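NS6 protease (PDB 4ASH) probably cleaves the viral polyprotein as a trypsin-like cysteine protease of murine norovirus. Local coordinates at residues G19-G24 with S64-D69; I28-V33 with G139-P144; T39-R44 with L58-T63; T52-F57 with H174-L179; S86-R91 with P144-K149. The protein carries 1 engineered substitution. All blocks are in the same frame, centred on the assembly; numbering follows the deposited sequence. Where two conformers were deposited one is given.

Contact 1: residues G19-G24 with S64-D69; sequences GFWVSG and SAVRPD
The backbones meet at one carbonyl: Gly24 O accepts from both Val66 N, at 2.8 Å, and Arg67 N, at 3.2 Å. Gly24 lies in the turn joining strands 17-21 and 26-30 of the five-stranded antiparallel sheet, part of the N-terminal half of the trypsin-like fold, and the loop leaving strand 57-62 passes against that turn. The bond from Arg67 N is nearly straight (172°), its donor in the carbonyl plane on a lone pair, whereas the Val66 donor is tilted from it. Glycine suits this position because its CA comes within 3.1 Å of Arg67 O, in the direction a side chain would take. Trp21 offers its broad indole to two neighbours. Val66 brings CB to 3.5 Å from Trp21 CH2 on the benzene part, and the methylene Arg67 CG sits over one face in a CH-pi contact, 3.8 Å from the centroid of the five-membered ring. Arginine suits this place because its aliphatic stem packs on the indole while its guanidinium forms hydrogen bonds. Its chain bends at chi2 (-79°) and chi3 (-53°); NH1 hydrogen-bonds Ser9 O. A salt bridge grips Asp69 side-on, OD1 taking Arg67 NE through its syn lone pair at 3.0 Å and OD2 taking Arg67 NH2.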
# COMPACT_ATOMS: atom_id res chain seq x y z
N GLY A 19 -7.05 -2.59 -2.10
CA GLY A 19 -6.15 -1.78 -2.91
C GLY A 19 -6.56 -0.33 -2.81
O GLY A 19 -7.56 -0.00 -2.15
N PHE A 20 -5.81 0.55 -3.48
CA PHE A 20 -5.96 1.99 -3.32
C PHE A 20 -5.83 2.69 -4.66
O PHE A 20 -4.86 2.45 -5.40
CB PHE A 20 -4.86 2.51 -2.39
CG PHE A 20 -4.96 3.99 -2.09
CD1 PHE A 20 -5.96 4.48 -1.27
CD2 PHE A 20 -4.03 4.88 -2.61
CE1 PHE A 20 -6.04 5.82 -0.97
CE2 PHE A 20 -4.11 6.23 -2.31
CZ PHE A 20 -5.10 6.70 -1.50
N TRP A 21 -6.79 3.55 -4.98
CA TRP A 21 -6.69 4.40 -6.16
C TRP A 21 -5.79 5.60 -5.92
O TRP A 21 -6.17 6.54 -5.23
CB TRP A 21 -8.08 4.89 -6.60
CG TRP A 21 -8.93 3.78 -7.11
CD1 TRP A 21 -9.89 3.11 -6.42
CD2 TRP A 21 -8.86 3.19 -8.41
NE1 TRP A 21 -10.45 2.13 -7.23
CE2 TRP A 21 -9.83 2.16 -8.45
CE3 TRP A 21 -8.08 3.41 -9.55
CZ2 TRP A 21 -10.03 1.36 -9.58
CZ3 TRP A 21 -8.28 2.62 -10.67
CH2 TRP A 21 -9.24 1.60 -10.68
N VAL A 22 -4.59 5.55 -6.49
CA VAL A 22 -3.68 6.68 -6.43
C VAL A 22 -4.21 7.82 -7.31
O VAL A 22 -4.03 9.00 -7.00
CB VAL A 22 -2.27 6.28 -6.90
CG1 VAL A 22 -1.31 7.48 -6.86
CG2 VAL A 22 -1.75 5.16 -6.02
N SER A 23 -4.87 7.45 -8.39
CA SER A 23 -5.50 8.41 -9.29
C SER A 23 -6.65 7.71 -9.95
O SER A 23 -6.90 6.54 -9.67
CB SER A 23 -4.53 8.86 -10.37
OG SER A 23 -4.26 7.80 -11.28
N GLY A 24 -7.35 8.39 -10.84
CA GLY A 24 -8.40 7.72 -11.57
C GLY A 24 -7.91 6.61 -12.48
O GLY A 24 -8.71 5.77 -12.92
N SER A 64 -7.92 4.32 -19.83
CA SER A 64 -9.08 5.17 -19.58
C SER A 64 -9.38 5.17 -18.10
O SER A 64 -9.35 4.12 -17.47
CB SER A 64 -10.31 4.64 -20.33
OG SER A 64 -10.09 4.68 -21.73
N ALA A 65 -9.66 6.34 -17.54
CA ALA A 65 -9.88 6.43 -16.09
C ALA A 65 -11.01 5.51 -15.65
O ALA A 65 -12.06 5.43 -16.31
CB ALA A 65 -10.17 7.85 -15.68
N VAL A 66 -10.77 4.81 -14.55
CA VAL A 66 -11.84 4.02 -13.91
C VAL A 66 -12.59 4.85 -12.86
O VAL A 66 -13.81 4.72 -12.71
CB VAL A 66 -11.25 2.76 -13.25
CG1 VAL A 66 -12.34 1.97 -12.51
CG2 VAL A 66 -10.53 1.89 -14.29
N ARG A 67 -11.85 5.69 -12.13
CA ARG A 67 -12.44 6.57 -11.13
C ARG A 67 -12.15 8.04 -11.45
O ARG A 67 -11.29 8.65 -10.83
CB ARG A 67 -11.90 6.24 -9.73
CG ARG A 67 -12.32 4.86 -9.17
CD ARG A 67 -13.74 4.87 -8.60
NE ARG A 67 -13.94 5.94 -7.62
CZ ARG A 67 -13.72 5.82 -6.31
NH1 ARG A 67 -13.28 4.68 -5.77
NH2 ARG A 67 -13.94 6.86 -5.52
N PRO A 68 -12.88 8.62 -12.40
CA PRO A 68 -12.62 10.01 -12.78
C PRO A 68 -12.96 10.99 -11.66
O PRO A 68 -12.56 12.16 -11.72
CB PRO A 68 -13.54 10.22 -13.98
CG PRO A 68 -14.66 9.26 -13.77
CD PRO A 68 -14.03 8.05 -13.13
N ASP A 69 -13.67 10.51 -10.64
CA ASP A 69 -14.10 11.36 -9.53
C ASP A 69 -12.99 11.69 -8.53
O ASP A 69 -13.21 12.43 -7.57
CB ASP A 69 -15.29 10.74 -8.79
CG ASP A 69 -14.99 9.35 -8.23
OD1 ASP A 69 -14.43 8.52 -8.97
OD2 ASP A 69 -15.35 9.08 -7.05

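Contact 2: residues I28-V33 with G139-P144; sequences ITAKHV and GDAGCP. Engineered in segment 139-144: Ala141 (natural residue Cys).
Thr29 and Gly142 bring the two backbones closest, their CA atoms 4.6 Å apart, where the end of strand 26-30 faces a type II beta turn running from Asp140 to Cys143. No hydrogen bond spans the two segments, and Ala30 N, buried beneath Gly142 CA, has no partner. Glycine suits position 142, third in the turn, because phi is positive there (104°). The side chains gather round one methyl group, CB of the engineered Ala141, where the natural enzyme has cysteine. His32 presents CE1 and NE2 to it, each 3.6 Å from Ala141 CB, in an oblique approach. Its chi1 of 78° sets CG between the backbone N and the carbonyl carbon, a step from CB toward Ala141. Val33 CG1 comes to 3.7 Å from Ala141 CB and also lies over one face of the imidazole, while Ala30, small enough for a close backbone approach, puts its own CB 4.3 Å from Ala141 CB. Beyond the contact, His32 ND1 hydrogen-bonds Asp56 OD2, which helps to set the ring's rotation, and Asp140 makes a salt bridge with Arg91. A histidine backed by an aspartate and facing the cysteine position of a Gly-Asp-Cys-Gly turn is consistent with the catalytic triad of trypsin-like cysteine proteases, set between the two halves of the fold.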
# COMPACT_ATOMS: atom_id res chain seq x y z
N ILE A 28 -3.14 0.59 -6.80
CA ILE A 28 -2.04 -0.17 -6.21
C ILE A 28 -2.55 -1.16 -5.16
O ILE A 28 -3.58 -0.92 -4.51
CB ILE A 28 -0.96 0.75 -5.60
CG1 ILE A 28 -1.50 1.55 -4.39
CG2 ILE A 28 -0.36 1.65 -6.68
CD1 ILE A 28 -0.40 2.42 -3.70
N THR A 29 -1.84 -2.27 -5.00
CA THR A 29 -2.25 -3.30 -4.05
C THR A 29 -1.03 -4.15 -3.68
O THR A 29 0.07 -3.95 -4.20
CB THR A 29 -3.38 -4.20 -4.65
OG1 THR A 29 -3.88 -5.11 -3.65
CG2 THR A 29 -2.87 -5.00 -5.82
N ALA A 30 -1.24 -5.12 -2.80
CA ALA A 30 -0.23 -6.10 -2.46
C ALA A 30 -0.32 -7.24 -3.47
O ALA A 30 -1.38 -7.80 -3.69
CB ALA A 30 -0.48 -6.63 -1.05
N LYS A 31 0.80 -7.57 -4.10
CA LYS A 31 0.82 -8.66 -5.06
C LYS A 31 0.15 -9.94 -4.54
O LYS A 31 -0.63 -10.59 -5.26
CB LYS A 31 2.26 -8.96 -5.52
CG LYS A 31 2.31 -9.97 -6.65
CD LYS A 31 3.74 -10.24 -7.11
CE LYS A 31 3.74 -11.19 -8.29
NZ LYS A 31 5.06 -11.19 -8.99
N HIS A 32 0.42 -10.29 -3.29
CA HIS A 32 -0.05 -11.56 -2.75
C HIS A 32 -1.56 -11.65 -2.53
O HIS A 32 -2.06 -12.75 -2.29
CB HIS A 32 0.71 -11.97 -1.48
CG HIS A 32 0.29 -11.25 -0.24
ND1 HIS A 32 0.86 -10.07 0.18
CD2 HIS A 32 -0.63 -11.57 0.70
CE1 HIS A 32 0.30 -9.69 1.31
NE2 HIS A 32 -0.60 -10.59 1.66
N VAL A 33 -2.28 -10.53 -2.61
CA VAL A 33 -3.73 -10.58 -2.44
C VAL A 33 -4.47 -10.49 -3.78
O VAL A 33 -5.66 -10.78 -3.86
CB VAL A 33 -4.29 -9.49 -1.49
CG1 VAL A 33 -3.56 -9.50 -0.14
CG2 VAL A 33 -4.24 -8.10 -2.14
N GLY A 139 -6.09 -10.09 6.40
CA GLY A 139 -7.14 -9.54 5.58
C GLY A 139 -6.89 -8.08 5.25
O GLY A 139 -7.50 -7.56 4.32
N ASP A 140 -5.99 -7.44 6.01
CA ASP A 140 -5.73 -6.01 5.86
C ASP A 140 -4.74 -5.68 4.74
O ASP A 140 -4.62 -4.51 4.37
CB ASP A 140 -5.17 -5.39 7.14
CG ASP A 140 -6.19 -5.30 8.27
OD1 ASP A 140 -7.41 -5.48 8.05
OD2 ASP A 140 -5.74 -5.03 9.40
N ALA A 141 -4.03 -6.67 4.21
CA ALA A 141 -3.01 -6.39 3.19
C ALA A 141 -3.59 -5.65 1.98
O ALA A 141 -4.68 -5.97 1.50
CB ALA A 141 -2.30 -7.65 2.75
N GLY A 142 -2.82 -4.69 1.49
CA GLY A 142 -3.24 -3.85 0.38
C GLY A 142 -3.67 -2.46 0.78
O GLY A 142 -3.71 -1.56 -0.06
N CYS A 143 -4.03 -2.26 2.04
CA CYS A 143 -4.42 -0.94 2.52
C CYS A 143 -3.23 0.03 2.45
O CYS A 143 -2.07 -0.36 2.71
CB CYS A 143 -5.02 -1.00 3.92
SG CYS A 143 -6.65 -1.81 3.96
N PRO A 144 -3.48 1.28 2.08
CA PRO A 144 -2.37 2.22 1.86
C PRO A 144 -1.77 2.82 3.14
O PRO A 144 -2.45 3.00 4.14
CB PRO A 144 -3.04 3.33 1.04
CG PRO A 144 -4.44 3.37 1.62
CD PRO A 144 -4.79 1.91 1.81

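Contact 3: residues T39-R44 with L58-T63; sequences TEIFGR and LKYYFT
Ile41 CD1 meets the Tyr60 ring obliquely, lying 3.5 Å from Tyr60 CE2 and equally near CD2, and the same methyl is 3.9 Å from Phe62 CZ, at the edge of that ring. Chi2 of 176° extends the isoleucine so that CD1 reaches forward between the two aromatics. Phe42 and Phe62 cross at about a right angle: Phe62 CZ comes in near the plane of the Phe42 ring, 3.8 Å from CD2 of Phe42. A second aliphatic group at the Phe62 edge is Arg44 CB, 4.0 Å from Phe62 CE2, and the Arg44 guanidinium plane is turned 84° from the Phe62 ring. Large aromatic side chains suit positions 60 and 62, alternate residues of strand 57-62 that point from one side of the antiparallel sheet toward this loop. The loop presents its side chains from a type I' beta turn, Ile41 to Arg44, closed by hydrogen bonds from Arg44 N to Ile41 O (2.8 Å) and from Ile41 N to Arg44 O. Positive phi at Phe42 and Gly43 is the mark of this turn, and glycine adopts it with little cost. Farther out, Phe27 meets the Phe42 ring edge-to-face, and the Arg44 guanidinium is held by Ser64 O through NH1 and by Ala65 O through NH2.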
# COMPACT_ATOMS: atom_id res chain seq x y z
N THR A 39 -7.17 -11.63 -15.03
CA THR A 39 -8.55 -11.53 -14.54
C THR A 39 -9.16 -10.18 -14.92
O THR A 39 -8.51 -9.14 -14.80
CB THR A 39 -8.62 -11.67 -12.99
OG1 THR A 39 -8.12 -12.96 -12.59
CG2 THR A 39 -10.04 -11.50 -12.47
N GLU A 40 -10.41 -10.19 -15.38
CA GLU A 40 -11.12 -8.94 -15.61
C GLU A 40 -11.38 -8.24 -14.26
O GLU A 40 -11.88 -8.86 -13.32
CB GLU A 40 -12.43 -9.20 -16.36
CG GLU A 40 -13.32 -7.97 -16.46
CD GLU A 40 -14.61 -8.26 -17.21
OE1 GLU A 40 -14.67 -9.25 -17.96
OE2 GLU A 40 -15.57 -7.48 -17.03
N ILE A 41 -11.00 -6.97 -14.16
CA ILE A 41 -11.22 -6.23 -12.92
C ILE A 41 -11.86 -4.87 -13.17
O ILE A 41 -11.55 -4.21 -14.16
CB ILE A 41 -9.91 -6.04 -12.13
CG1 ILE A 41 -8.86 -5.38 -13.02
CG2 ILE A 41 -9.41 -7.38 -11.58
CD1 ILE A 41 -7.56 -5.06 -12.31
N PHE A 42 -12.76 -4.46 -12.28
CA PHE A 42 -13.47 -3.19 -12.42
C PHE A 42 -14.11 -3.03 -13.80
O PHE A 42 -14.19 -1.92 -14.33
CB PHE A 42 -12.54 -2.01 -12.13
CG PHE A 42 -11.74 -2.17 -10.89
CD1 PHE A 42 -12.35 -2.50 -9.68
CD2 PHE A 42 -10.36 -2.02 -10.91
CE1 PHE A 42 -11.61 -2.66 -8.53
CE2 PHE A 42 -9.61 -2.17 -9.76
CZ PHE A 42 -10.22 -2.50 -8.57
N GLY A 43 -14.55 -4.15 -14.37
CA GLY A 43 -15.25 -4.15 -15.64
C GLY A 43 -14.30 -3.95 -16.81
O GLY A 43 -14.74 -3.66 -17.93
N ARG A 44 -13.00 -4.09 -16.57
CA ARG A 44 -12.01 -3.91 -17.62
C ARG A 44 -11.26 -5.21 -17.91
O ARG A 44 -10.84 -5.91 -16.99
CB ARG A 44 -11.03 -2.79 -17.24
CG ARG A 44 -11.70 -1.47 -16.90
CD ARG A 44 -12.21 -0.73 -18.15
NE ARG A 44 -12.85 0.53 -17.78
CZ ARG A 44 -12.21 1.69 -17.65
NH1 ARG A 44 -10.90 1.77 -17.88
NH2 ARG A 44 -12.88 2.77 -17.28
N LEU A 58 2.13 -4.18 -6.28
CA LEU A 58 1.53 -4.36 -7.59
C LEU A 58 0.79 -3.09 -8.03
O LEU A 58 0.01 -2.53 -7.26
CB LEU A 58 0.58 -5.56 -7.55
CG LEU A 58 0.05 -6.09 -8.88
CD1 LEU A 58 1.20 -6.59 -9.74
CD2 LEU A 58 -0.94 -7.21 -8.60
N LYS A 59 1.03 -2.64 -9.26
CA LYS A 59 0.39 -1.43 -9.76
C LYS A 59 -0.31 -1.71 -11.08
O LYS A 59 0.28 -2.29 -12.00
CB LYS A 59 1.42 -0.31 -9.94
CG LYS A 59 0.86 0.98 -10.56
CD LYS A 59 1.82 2.14 -10.36
CE LYS A 59 3.13 1.94 -11.10
NZ LYS A 59 2.94 1.89 -12.58
N TYR A 60 -1.57 -1.30 -11.16
CA TYR A 60 -2.35 -1.39 -12.39
C TYR A 60 -2.52 0.00 -12.96
O TYR A 60 -2.86 0.93 -12.22
CB TYR A 60 -3.75 -1.92 -12.08
CG TYR A 60 -3.78 -3.33 -11.56
CD1 TYR A 60 -3.52 -3.60 -10.22
CD2 TYR A 60 -4.12 -4.39 -12.39
CE1 TYR A 60 -3.56 -4.90 -9.73
CE2 TYR A 60 -4.17 -5.69 -11.90
CZ TYR A 60 -3.89 -5.93 -10.58
OH TYR A 60 -3.96 -7.22 -10.08
N TYR A 61 -2.28 0.14 -14.26
CA TYR A 61 -2.53 1.40 -14.94
C TYR A 61 -3.59 1.23 -16.02
O TYR A 61 -3.45 0.40 -16.92
CB TYR A 61 -1.24 1.98 -15.54
CG TYR A 61 -1.53 3.15 -16.46
CD1 TYR A 61 -1.80 4.41 -15.95
CD2 TYR A 61 -1.60 2.97 -17.84
CE1 TYR A 61 -2.10 5.48 -16.79
CE2 TYR A 61 -1.90 4.03 -18.68
CZ TYR A 61 -2.15 5.28 -18.15
OH TYR A 61 -2.44 6.34 -18.99
N PHE A 62 -4.65 2.03 -15.93
CA PHE A 62 -5.77 1.95 -16.86
C PHE A 62 -5.69 3.11 -17.84
O PHE A 62 -5.67 4.27 -17.43
CB PHE A 62 -7.10 2.00 -16.10
CG PHE A 62 -7.31 0.83 -15.18
CD1 PHE A 62 -6.76 0.82 -13.91
CD2 PHE A 62 -8.06 -0.27 -15.59
CE1 PHE A 62 -6.94 -0.25 -13.05
CE2 PHE A 62 -8.24 -1.35 -14.74
CZ PHE A 62 -7.67 -1.34 -13.47
N THR A 63 -5.64 2.79 -19.13
CA THR A 63 -5.58 3.81 -20.18
C THR A 63 -6.72 4.83 -20.05
O THR A 63 -6.51 6.04 -20.18
CB THR A 63 -5.64 3.16 -21.57
OG1 THR A 63 -4.59 2.19 -21.68
CG2 THR A 63 -5.45 4.22 -22.64

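Contact 4: residues T52-F57 with H174-L179; sequences TSSGDF and HGEPTL
Phe57 and Ser54 approach His174 and its neighbours with chi1 near trans: Phe57 CG is anti to its backbone N (-170°), and Ser54 OG is likewise anti to its own (179°). The phenyl ring receives His174 CB over one face, offset toward the rim, in a CH-pi contact 3.7 Å from the centroid; the nearest pair is Phe57 CE1 with His174 CB at 3.4 Å. The two side chains lie side by side and point the same way. Phenylalanine suits the buried site because it gives a flat apolar face to the departing chain. Ser54 and Phe57 are the ends of a type II' beta turn linking strands 49-54 and 57-62, in which glycine suits position 55 with its positive phi. At the surface two waters bridge from Ser54 OG. One, 3.0 Å from Ser54 OG, donates to Glu176 OE2 at 2.6 Å; the second donates to His174 O at 2.6 Å but is only weakly bound to Ser54 OG. The small hydroxyl is thus linked to the other segment by water, which implies a joint between the hairpin and the segment after strand 168-172 that is apolar inside and at least partly water-mediated outside.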
# COMPACT_ATOMS: atom_id res chain seq x y z
N THR A 52 2.30 -3.76 -13.36
CA THR A 52 3.71 -3.88 -13.03
C THR A 52 3.84 -4.37 -11.60
O THR A 52 3.05 -3.99 -10.73
CB THR A 52 4.50 -2.56 -13.23
OG1 THR A 52 4.24 -1.65 -12.15
CG2 THR A 52 4.12 -1.90 -14.55
N SER A 53 4.81 -5.24 -11.37
CA SER A 53 5.06 -5.72 -10.03
C SER A 53 6.52 -5.51 -9.64
O SER A 53 7.42 -5.49 -10.49
CB SER A 53 4.69 -7.21 -9.90
OG SER A 53 5.39 -7.99 -10.85
N SER A 54 6.72 -5.35 -8.35
CA SER A 54 8.05 -5.19 -7.78
C SER A 54 7.98 -5.74 -6.37
O SER A 54 7.32 -5.16 -5.51
CB SER A 54 8.42 -3.71 -7.75
OG SER A 54 9.69 -3.53 -7.19
N GLY A 55 8.63 -6.88 -6.13
CA GLY A 55 8.48 -7.56 -4.85
C GLY A 55 7.00 -7.87 -4.61
O GLY A 55 6.37 -8.54 -5.42
N ASP A 56 6.45 -7.37 -3.50
CA ASP A 56 5.02 -7.59 -3.20
C ASP A 56 4.17 -6.35 -3.48
O ASP A 56 3.04 -6.24 -2.99
CB ASP A 56 4.83 -8.04 -1.75
CG ASP A 56 3.48 -8.73 -1.53
OD1 ASP A 56 3.03 -9.47 -2.42
OD2 ASP A 56 2.88 -8.55 -0.46
N PHE A 57 4.71 -5.42 -4.26
CA PHE A 57 3.97 -4.23 -4.67
C PHE A 57 3.43 -4.42 -6.08
O PHE A 57 4.18 -4.75 -7.00
CB PHE A 57 4.88 -3.01 -4.63
CG PHE A 57 4.17 -1.70 -4.80
CD1 PHE A 57 3.93 -1.18 -6.06
CD2 PHE A 57 3.73 -0.99 -3.69
CE1 PHE A 57 3.29 0.04 -6.21
CE2 PHE A 57 3.07 0.22 -3.84
CZ PHE A 57 2.85 0.73 -5.09
N HIS A 174 7.20 0.70 -4.08
CA HIS A 174 7.20 0.42 -5.52
C HIS A 174 8.57 0.25 -6.18
O HIS A 174 8.68 -0.38 -7.24
CB HIS A 174 6.39 1.48 -6.27
CG HIS A 174 7.12 2.78 -6.45
ND1 HIS A 174 8.12 2.96 -7.38
CD2 HIS A 174 6.96 3.98 -5.83
CE1 HIS A 174 8.56 4.21 -7.32
NE2 HIS A 174 7.87 4.85 -6.39
N GLY A 175 9.60 0.80 -5.56
CA GLY A 175 10.92 0.82 -6.18
C GLY A 175 11.91 -0.17 -5.61
O GLY A 175 11.66 -0.81 -4.58
N GLU A 176 13.03 -0.33 -6.31
CA GLU A 176 14.17 -1.01 -5.75
C GLU A 176 15.22 0.03 -5.41
O GLU A 176 15.39 1.01 -6.14
CB GLU A 176 14.73 -2.06 -6.72
CG GLU A 176 13.88 -3.30 -6.80
CD GLU A 176 14.60 -4.48 -7.41
OE1 GLU A 176 15.43 -5.10 -6.71
OE2 GLU A 176 14.33 -4.79 -8.59
N PRO A 177 15.92 -0.19 -4.30
CA PRO A 177 16.79 0.76 -3.59
C PRO A 177 18.03 1.15 -4.36
O PRO A 177 18.67 0.30 -5.00
CB PRO A 177 17.21 -0.03 -2.34
CG PRO A 177 17.09 -1.45 -2.75
CD PRO A 177 15.86 -1.49 -3.62
N THR A 178 18.36 2.44 -4.31
CA THR A 178 19.64 2.95 -4.76
C THR A 178 20.40 3.47 -3.54
O THR A 178 21.24 2.77 -2.95
CB THR A 178 19.48 4.09 -5.79
OG1 THR A 178 18.35 4.90 -5.45
CG2 THR A 178 19.29 3.52 -7.19
N LEU A 179 20.08 4.70 -3.15
CA LEU A 179 20.70 5.31 -1.98
C LEU A 179 20.42 4.47 -0.74
O LEU A 179 21.19 4.49 0.22
CB LEU A 179 20.20 6.74 -1.76
CG LEU A 179 20.34 7.77 -2.88
CD1 LEU A 179 19.93 9.15 -2.39
CD2 LEU A 179 21.75 7.81 -3.45
O HOH W 1 9.55 -2.78 -4.78
O HOH W 2 10.06 -1.03 -9.32
O HOH W 3 11.72 -5.15 -8.77

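Contact 5: residues S86-R91 with P144-K149; sequences SVLVKR and PYVYKK
Ser86 N donates to Val146 O at 2.8 Å, the shortest bond of an antiparallel ladder between strands 84-90 and 144-149 in the C-terminal sheet of the trypsin-like fold. Val146 N returns a bond to Ser86 O, making Ser86 and Val146 a hydrogen-bonded pair, and the next pair, Val87 with Tyr145, is non-hydrogen-bonded. Leu88 N then reaches Pro144 O at 3.0 Å. Proline, lacking an N-H, can begin the strand as an acceptor, while Leu88 is the centre of an inverse gamma turn. The strand directions lie 135° apart, so the ladder splays from exact antiparallel. Leu88 CB comes 3.8 Å from Pro144 CG, and Leu88 CD2 touches Val146 CG2 at 3.9 Å; the leucine crosses both partners at about a right angle. On the sheet face opposite to that of Ser86 and Val146, Val87 and Tyr145 run side by side. The short beta-branched valine fits against the flat ring, whose hydroxyl hydrogen-bonds His159 ND1 farther out. Val87 CG2, anti to the carbonyl carbon, sits over the phenol face, 3.6 Å from the Tyr145 ring centroid and 14° off its normal.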
# COMPACT_ATOMS: atom_id res chain seq x y z
N SER A 86 0.05 7.03 8.40
CA SER A 86 -1.22 6.45 8.79
C SER A 86 -1.56 5.30 7.86
O SER A 86 -1.53 5.47 6.64
CB SER A 86 -2.31 7.52 8.73
OG SER A 86 -3.58 6.98 9.03
N VAL A 87 -1.87 4.13 8.42
CA VAL A 87 -2.35 3.02 7.61
C VAL A 87 -3.87 3.15 7.55
O VAL A 87 -4.53 3.11 8.59
CB VAL A 87 -2.01 1.64 8.20
CG1 VAL A 87 -2.30 0.57 7.17
CG2 VAL A 87 -0.53 1.58 8.60
N LEU A 88 -4.40 3.33 6.35
CA LEU A 88 -5.84 3.47 6.17
C LEU A 88 -6.45 2.08 6.05
O LEU A 88 -6.69 1.58 4.95
CB LEU A 88 -6.15 4.29 4.93
CG LEU A 88 -5.46 5.65 4.81
CD1 LEU A 88 -5.98 6.40 3.56
CD2 LEU A 88 -5.67 6.49 6.05
N VAL A 89 -6.66 1.43 7.19
CA VAL A 89 -7.24 0.09 7.18
C VAL A 89 -8.75 0.14 7.05
O VAL A 89 -9.42 0.77 7.85
CB VAL A 89 -6.92 -0.67 8.48
CG1 VAL A 89 -7.66 -1.99 8.51
CG2 VAL A 89 -5.42 -0.91 8.60
N LYS A 90 -9.27 -0.52 6.03
CA LYS A 90 -10.71 -0.82 6.02
C LYS A 90 -10.91 -2.26 6.40
O LYS A 90 -10.11 -3.11 6.04
CB LYS A 90 -11.31 -0.62 4.63
CG LYS A 90 -11.71 0.80 4.32
CD LYS A 90 -12.65 0.81 3.11
CE LYS A 90 -13.09 2.22 2.78
NZ LYS A 90 -13.87 2.23 1.51
N ARG A 91 -12.01 -2.53 7.11
CA ARG A 91 -12.42 -3.90 7.40
C ARG A 91 -13.62 -4.21 6.51
O ARG A 91 -14.25 -3.30 5.98
CB ARG A 91 -12.76 -4.04 8.87
CG ARG A 91 -11.56 -3.83 9.81
CD ARG A 91 -10.66 -5.06 9.88
NE ARG A 91 -9.25 -4.76 10.16
CZ ARG A 91 -8.74 -4.48 11.36
NH1 ARG A 91 -9.52 -4.43 12.43
NH2 ARG A 91 -7.44 -4.23 11.48
N PRO A 144 -3.48 1.28 2.08
CA PRO A 144 -2.37 2.22 1.86
C PRO A 144 -1.77 2.82 3.14
O PRO A 144 -2.45 3.00 4.14
CB PRO A 144 -3.04 3.33 1.04
CG PRO A 144 -4.44 3.37 1.62
CD PRO A 144 -4.79 1.91 1.81
N TYR A 145 -0.49 3.16 3.06
CA TYR A 145 0.17 3.96 4.07
C TYR A 145 0.28 5.36 3.51
O TYR A 145 0.81 5.53 2.41
CB TYR A 145 1.59 3.45 4.30
CG TYR A 145 1.70 2.20 5.15
CD1 TYR A 145 0.99 1.04 4.83
CD2 TYR A 145 2.54 2.17 6.26
CE1 TYR A 145 1.09 -0.11 5.60
CE2 TYR A 145 2.66 1.02 7.04
CZ TYR A 145 1.94 -0.11 6.71
OH TYR A 145 2.05 -1.26 7.48
N VAL A 146 -0.20 6.35 4.25
CA VAL A 146 -0.18 7.73 3.77
C VAL A 146 0.39 8.66 4.83
O VAL A 146 0.44 8.32 6.00
CB VAL A 146 -1.60 8.22 3.37
CG1 VAL A 146 -2.20 7.33 2.29
CG2 VAL A 146 -2.53 8.27 4.58
N TYR A 147 0.83 9.84 4.42
CA TYR A 147 1.19 10.86 5.40
C TYR A 147 1.01 12.24 4.80
O TYR A 147 0.91 12.39 3.58
CB TYR A 147 2.61 10.67 5.94
CG TYR A 147 3.73 11.11 5.03
CD1 TYR A 147 4.09 10.35 3.92
CD2 TYR A 147 4.44 12.27 5.28
CE1 TYR A 147 5.13 10.75 3.08
CE2 TYR A 147 5.49 12.68 4.45
CZ TYR A 147 5.81 11.91 3.35
OH TYR A 147 6.85 12.30 2.53
N LYS A 148 0.91 13.25 5.67
CA LYS A 148 0.80 14.61 5.19
C LYS A 148 2.20 15.19 5.02
O LYS A 148 2.90 15.44 6.00
CB LYS A 148 -0.03 15.47 6.14
CG LYS A 148 -0.34 16.86 5.59
CD LYS A 148 -1.06 17.72 6.60
CE LYS A 148 -2.42 17.14 6.97
NZ LYS A 148 -3.15 18.00 7.95
N LYS A 149 2.60 15.37 3.77
CA LYS A 149 3.91 15.92 3.46
C LYS A 149 3.75 17.41 3.24
O LYS A 149 3.05 17.83 2.31
CB LYS A 149 4.51 15.27 2.22
CG LYS A 149 5.99 15.58 2.02
CD LYS A 149 6.54 14.91 0.76
CE LYS A 149 8.04 15.13 0.63
NZ LYS A 149 8.57 14.60 -0.66

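In the fold
From the N terminus, contact 1 ties the turn after strand 17-21 to the loop following strand 57-62. Nested within the loop it closes, contact 3 ties the loop after strand 26-30 to strand 57-62; both lie at one end of the N-terminal sheet. Contact 2 opens at the end of strand 26-30 and closes at 139-144, crossing contact 1, enclosing contact 3 and joining the two halves of the fold. Contact 4 ties the 49-54/57-62 hairpin to the segment after strand 168-172, crossing contacts 1, 2 and 3. Contact 5 lies inside that span, wholly in the C-terminal sheet; it crosses contact 2, shares Pro144 with it, and follows contacts 1 and 3 in series.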